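Local coordinates for ABC transporter, ATP binding protein (Sulfolobus solfataricus, PDB 1OXX), which binds and hydrolyses ATP as the energy-coupling subunit of an ABC transporter that takes up glucose, at residues 281-286 and 324-329; 302-305 and 310-313. The protein carries 1 engineered substitution. One frame throughout, in Å; residues are numbered along the deposited sequence. Where two conformers were deposited one is given.

Contact 1 (281-286 and 324-329); sequences VKLSKD and IFTYSD
The two outermost strands of the last antiparallel sheet meet here. The sheet is largely made by the glucose ABC transporter C-terminal family, which belongs to the OB clan, and the approach of its edge strands is consistent with an OB-like closure. Strands 281-284 and 324-328 run at 78° to each other, with axes 7.0 Å apart at closest approach. They are joined by side chains and not by a backbone ladder. V281 and T326 form the centre, and both point toward the opposing strand. V281 CB lies 3.9 Å from T326 CB. The two methyls of V281 straddle the branch methyl of I324: I324 CG2 is 3.9 Å from V281 CG1 and equally far from V281 CG2. In I324 this methyl is anti to the backbone N, while CG1 is turned beside that N with chi1 at -70°. Further along, L283 and T326 lie alongside one another, pointing opposite ways, and L283 CD1 comes to 4.0 Å from T326 CG2. L283 also packs on I313 and I315 of strand 310-317, and I324 on L247 of strand 245-252.

The polar end of T326 has a different task. Its hydroxyl is anti to the backbone N (chi1 -171°). OG1 of T326 is hydrogen-bonded to P278 O and also lies 3.1 Å from V281 O. A valine in place of T326 would probably leave P278 O without its hydroxyl partner and V281 O facing a methyl. The contact is therefore mainly apolar and buried, with one hydroxyl set among the methyls. That hydroxyl bonds P278 O and sits close to V281 O, at the junction of the two edge strands.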
loop_
_atom_site.group_PDB
_atom_site.type_symbol
_atom_site.label_atom_id
_atom_site.label_comp_id
_atom_site.label_asym_id
_atom_site.label_seq_id
_atom_site.Cartn_x
_atom_site.Cartn_y
_atom_site.Cartn_z
ATOM N N VAL A 281 -10.218 20.840 -1.664
ATOM C CA VAL A 281 -10.070 22.123 -2.352
ATOM C C VAL A 281 -11.282 22.320 -3.265
ATOM O O VAL A 281 -11.735 21.371 -3.905
ATOM C CB VAL A 281 -8.793 22.150 -3.213
ATOM C CG1 VAL A 281 -8.675 23.447 -4.048
ATOM C CG2 VAL A 281 -7.560 21.949 -2.361
ATOM N N LYS A 282 -11.786 23.558 -3.339
ATOM C CA LYS A 282 -12.877 23.897 -4.254
ATOM C C LYS A 282 -12.582 25.266 -4.842
ATOM O O LYS A 282 -12.098 26.142 -4.134
ATOM C CB LYS A 282 -14.224 23.918 -3.527
ATOM C CG LYS A 282 -15.410 24.256 -4.399
ATOM C CD LYS A 282 -16.744 24.090 -3.636
ATOM C CE LYS A 282 -17.936 24.558 -4.443
ATOM N NZ LYS A 282 -18.242 23.632 -5.561
ATOM N N LEU A 283 -12.829 25.431 -6.136
ATOM C CA LEU A 283 -12.589 26.691 -6.844
ATOM C C LEU A 283 -13.892 27.339 -7.318
ATOM O O LEU A 283 -14.869 26.645 -7.646
ATOM C CB LEU A 283 -11.716 26.425 -8.063
ATOM C CG LEU A 283 -10.445 25.614 -7.831
ATOM C CD1 LEU A 283 -9.747 25.355 -9.147
ATOM C CD2 LEU A 283 -9.524 26.299 -6.864
ATOM N N SER A 284 -13.903 28.664 -7.365
ATOM C CA SER A 284 -15.072 29.402 -7.871
ATOM C C SER A 284 -14.641 30.733 -8.446
ATOM O O SER A 284 -13.534 31.184 -8.219
ATOM C CB SER A 284 -16.103 29.690 -6.785
ATOM O OG SER A 284 -15.386 30.523 -5.883
ATOM N N LYS A 285 -15.521 31.379 -9.198
ATOM C CA LYS A 285 -15.190 32.701 -9.697
ATOM C C LYS A 285 -15.703 33.806 -8.793
ATOM O O LYS A 285 -15.232 34.943 -8.870
ATOM C CB LYS A 285 -15.770 32.915 -11.093
ATOM C CG LYS A 285 -15.147 32.042 -12.145
ATOM C CD LYS A 285 -13.752 32.517 -12.493
ATOM C CE LYS A 285 -13.785 33.874 -13.182
ATOM N NZ LYS A 285 -12.424 34.328 -13.586
ATOM N N ASP A 286 -16.684 33.490 -7.963
ATOM C CA ASP A 286 -17.239 34.447 -7.005
ATOM C C ASP A 286 -17.483 33.643 -5.751
ATOM O O ASP A 286 -17.330 32.421 -5.761
ATOM C CB ASP A 286 -18.526 35.097 -7.531
ATOM C CG ASP A 286 -18.863 36.418 -6.835
ATOM O OD1 ASP A 286 -18.284 36.734 -5.770
ATOM O OD2 ASP A 286 -19.712 37.221 -7.301
ATOM N N ILE A 324 -1.584 23.998 -6.573
ATOM C CA ILE A 324 -2.664 23.252 -5.965
ATOM C C ILE A 324 -3.507 22.695 -7.112
ATOM O O ILE A 324 -3.936 23.432 -8.027
ATOM C CB ILE A 324 -3.547 24.122 -5.086
ATOM C CG1 ILE A 324 -2.808 24.554 -3.826
ATOM C CG2 ILE A 324 -4.798 23.373 -4.727
ATOM C CD1 ILE A 324 -3.658 25.467 -2.968
ATOM N N PHE A 325 -3.707 21.384 -7.095
ATOM C CA PHE A 325 -4.642 20.777 -8.030
ATOM C C PHE A 325 -5.847 20.206 -7.313
ATOM O O PHE A 325 -5.807 19.843 -6.118
ATOM C CB PHE A 325 -3.993 19.712 -8.929
ATOM C CG PHE A 325 -3.543 18.478 -8.207
ATOM C CD1 PHE A 325 -4.385 17.396 -8.060
ATOM C CD2 PHE A 325 -2.277 18.414 -7.663
ATOM C CE1 PHE A 325 -3.958 16.264 -7.369
ATOM C CE2 PHE A 325 -1.855 17.294 -6.977
ATOM C CZ PHE A 325 -2.699 16.219 -6.841
ATOM N N THR A 326 -6.939 20.155 -8.054
ATOM C CA THR A 326 -8.178 19.596 -7.572
ATOM C C THR A 326 -8.936 19.040 -8.779
ATOM O O THR A 326 -8.557 19.291 -9.927
ATOM C CB THR A 326 -9.002 20.665 -6.842
ATOM O OG1 THR A 326 -10.114 20.041 -6.195
ATOM C CG2 THR A 326 -9.630 21.629 -7.819
ATOM N N TYR A 327 -9.987 18.265 -8.537
ATOM C CA TYR A 327 -10.753 17.639 -9.614
ATOM C C TYR A 327 -12.147 18.226 -9.698
ATOM O O TYR A 327 -12.787 18.489 -8.687
ATOM C CB TYR A 327 -10.845 16.123 -9.438
ATOM C CG TYR A 327 -9.526 15.440 -9.440
ATOM C CD1 TYR A 327 -8.887 15.107 -8.248
ATOM C CD2 TYR A 327 -8.892 15.129 -10.635
ATOM C CE1 TYR A 327 -7.669 14.499 -8.260
ATOM C CE2 TYR A 327 -7.648 14.530 -10.658
ATOM C CZ TYR A 327 -7.045 14.208 -9.460
ATOM O OH TYR A 327 -5.813 13.592 -9.466
ATOM N N SER A 328 -12.635 18.402 -10.920
ATOM C CA SER A 328 -13.939 19.021 -11.114
ATOM C C SER A 328 -14.735 18.465 -12.286
ATOM O O SER A 328 -14.170 17.906 -13.234
ATOM C CB SER A 328 -13.770 20.514 -11.330
ATOM O OG SER A 328 -15.030 21.145 -11.481
ATOM N N ASP A 329 -16.054 18.646 -12.197
ATOM C CA ASP A 329 -16.985 18.260 -13.245
ATOM C C ASP A 329 -16.838 19.159 -14.458
ATOM O O ASP A 329 -17.017 18.702 -15.571
ATOM C CB ASP A 329 -18.438 18.424 -12.776
ATOM C CG ASP A 329 -18.874 17.370 -11.786
ATOM O OD1 ASP A 329 -18.431 16.203 -11.902
ATOM O OD2 ASP A 329 -19.688 17.632 -10.875
#

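Contact 2 (302-305 and 310-313)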
loop_
_atom_site.group_PDB
_atom_site.type_symbol
_atom_site.label_atom_id
_atom_site.label_comp_id
_atom_site.label_asym_id
_atom_site.label_seq_id
_atom_site.Cartn_x
_atom_site.Cartn_y
_atom_site.Cartn_z
ATOM N N LYS A 302 -3.390 27.469 -13.963
ATOM C CA LYS A 302 -2.159 27.260 -14.720
ATOM C C LYS A 302 -2.346 26.258 -15.856
ATOM O O LYS A 302 -1.911 26.500 -16.994
ATOM C CB LYS A 302 -1.075 26.755 -13.773
ATOM C CG LYS A 302 0.215 26.396 -14.457
ATOM C CD LYS A 302 1.221 25.896 -13.442
ATOM C CE LYS A 302 2.558 25.580 -14.082
ATOM N NZ LYS A 302 3.594 25.249 -13.065
ATOM N N VAL A 303 -2.947 25.108 -15.549
ATOM C CA VAL A 303 -3.109 24.057 -16.544
ATOM C C VAL A 303 -4.211 23.099 -16.145
ATOM O O VAL A 303 -4.493 22.911 -14.960
ATOM C CB VAL A 303 -1.781 23.302 -16.722
ATOM C CG1 VAL A 303 -1.359 22.617 -15.428
ATOM C CG2 VAL A 303 -1.835 22.344 -17.919
ATOM N N ILE A 304 -4.831 22.494 -17.151
ATOM C CA ILE A 304 -5.863 21.502 -16.951
ATOM C C ILE A 304 -5.467 20.189 -17.578
ATOM O O ILE A 304 -4.921 20.141 -18.694
ATOM C CB ILE A 304 -7.200 21.975 -17.559
ATOM C CG1 ILE A 304 -7.634 23.299 -16.934
ATOM C CG2 ILE A 304 -8.297 20.896 -17.362
ATOM C CD1 ILE A 304 -8.856 23.854 -17.553
ATOM N N GLY A 305 -5.753 19.131 -16.841
ATOM C CA GLY A 305 -5.643 17.768 -17.306
ATOM C C GLY A 305 -7.019 17.118 -17.301
ATOM O O GLY A 305 -7.984 17.666 -16.741
ATOM N N LEU A 310 -12.981 13.436 -15.277
ATOM C CA LEU A 310 -12.925 14.681 -14.532
ATOM C C LEU A 310 -11.783 15.572 -14.998
ATOM O O LEU A 310 -10.778 15.110 -15.559
ATOM C CB LEU A 310 -12.760 14.421 -13.021
ATOM C CG LEU A 310 -13.891 13.669 -12.305
ATOM C CD1 LEU A 310 -13.613 13.542 -10.814
ATOM C CD2 LEU A 310 -15.218 14.371 -12.541
ATOM N N PHE A 311 -11.955 16.853 -14.738
ATOM C CA PHE A 311 -10.923 17.830 -15.029
ATOM C C PHE A 311 -10.025 18.047 -13.822
ATOM O O PHE A 311 -10.489 18.377 -12.728
ATOM C CB PHE A 311 -11.540 19.140 -15.463
ATOM C CG PHE A 311 -12.305 19.032 -16.732
ATOM C CD1 PHE A 311 -13.677 18.867 -16.723
ATOM C CD2 PHE A 311 -11.639 19.028 -17.943
ATOM C CE1 PHE A 311 -14.368 18.725 -17.912
ATOM C CE2 PHE A 311 -12.322 18.905 -19.132
ATOM C CZ PHE A 311 -13.693 18.746 -19.113
ATOM N N ARG A 312 -8.734 17.864 -14.041
ATOM C CA ARG A 312 -7.730 18.109 -13.019
ATOM C C ARG A 312 -7.238 19.523 -13.239
ATOM O O ARG A 312 -6.521 19.807 -14.209
ATOM C CB ARG A 312 -6.589 17.105 -13.145
ATOM C CG ARG A 312 -5.549 17.111 -12.027
ATOM C CD ARG A 312 -4.440 16.114 -12.341
ATOM N NE ARG A 312 -3.470 15.848 -11.285
ATOM C CZ ARG A 312 -2.413 16.595 -11.038
ATOM N NH1 ARG A 312 -2.196 17.694 -11.745
ATOM N NH2 ARG A 312 -1.574 16.241 -10.077
ATOM N N ILE A 313 -7.673 20.423 -12.367
ATOM C CA ILE A 313 -7.365 21.826 -12.497
ATOM C C ILE A 313 -6.229 22.187 -11.562
ATOM O O ILE A 313 -6.341 22.006 -10.346
ATOM C CB ILE A 313 -8.606 22.700 -12.162
ATOM C CG1 ILE A 313 -9.812 22.274 -12.988
ATOM C CG2 ILE A 313 -8.282 24.159 -12.354
ATOM C CD1 ILE A 313 -11.066 22.986 -12.616
#
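Strands 302-305 and 310-313 are neighbouring arms of the beta hairpin formed by 294-307 and 310-317, and their backbones carry most of the contact. G305 and R312 are an antiparallel hydrogen-bonded pair. G305 N donates to R312 O at 2.8 Å. The return bond, from R312 N to G305 O, is also 2.8 Å. I304 and I313 make the adjoining non-hydrogen-bonded pair. Farther back lies a classic beta bulge, where K302 and V303 together sit opposite the single residue T314.

Weaker CA-H...O contacts supplement the pair. I304 CA lies 3.3 Å from R312 O, and F311 CA lies 3.4 Å from G305 O. Each of these oxygens thus meets an N-H and a CA-H of the opposite strand.

Among the side chains, I304 and F311 make the apolar contact. The I304 methyl CG2, anti to the backbone N, comes to 3.9 Å from F311 CD2. The F311 ring also meets the ring of Y306, and packs on P331. On the face occupied by R312, CB of R312 passes 3.9 Å from G305 O. The arginine chain then runs extended from CG to NE and leads away from G305, toward a cation-pi interaction with F325.

The chemistry is that of a hairpin held by reciprocal backbone hydrogen bonds. Its side chains serve different neighbours: the I304 methyl meets F311 across the hairpin, while the guanidinium of R312 serves the next strand.

How the contacts relate
From the N terminus, the chain first lays down strand 281-284, half of contact 1. It then enters strand 294-307, turns at the hairpin and returns along 310-317, so contact 2 closes a short loop. Only after this does strand 324-328 come back to 281-284 and complete contact 1. Contact 2 is therefore nested inside the loop closed by contact 1. Their centres are 9 Å apart, and strands 310-317 and 324-328 are neighbours in the same sheet. Backbone hydrogen bonds join I313 to T326 and F311 to S328. Contact 2 holds the hairpin together, and contact 1 brings the two outermost strands of the sheet together.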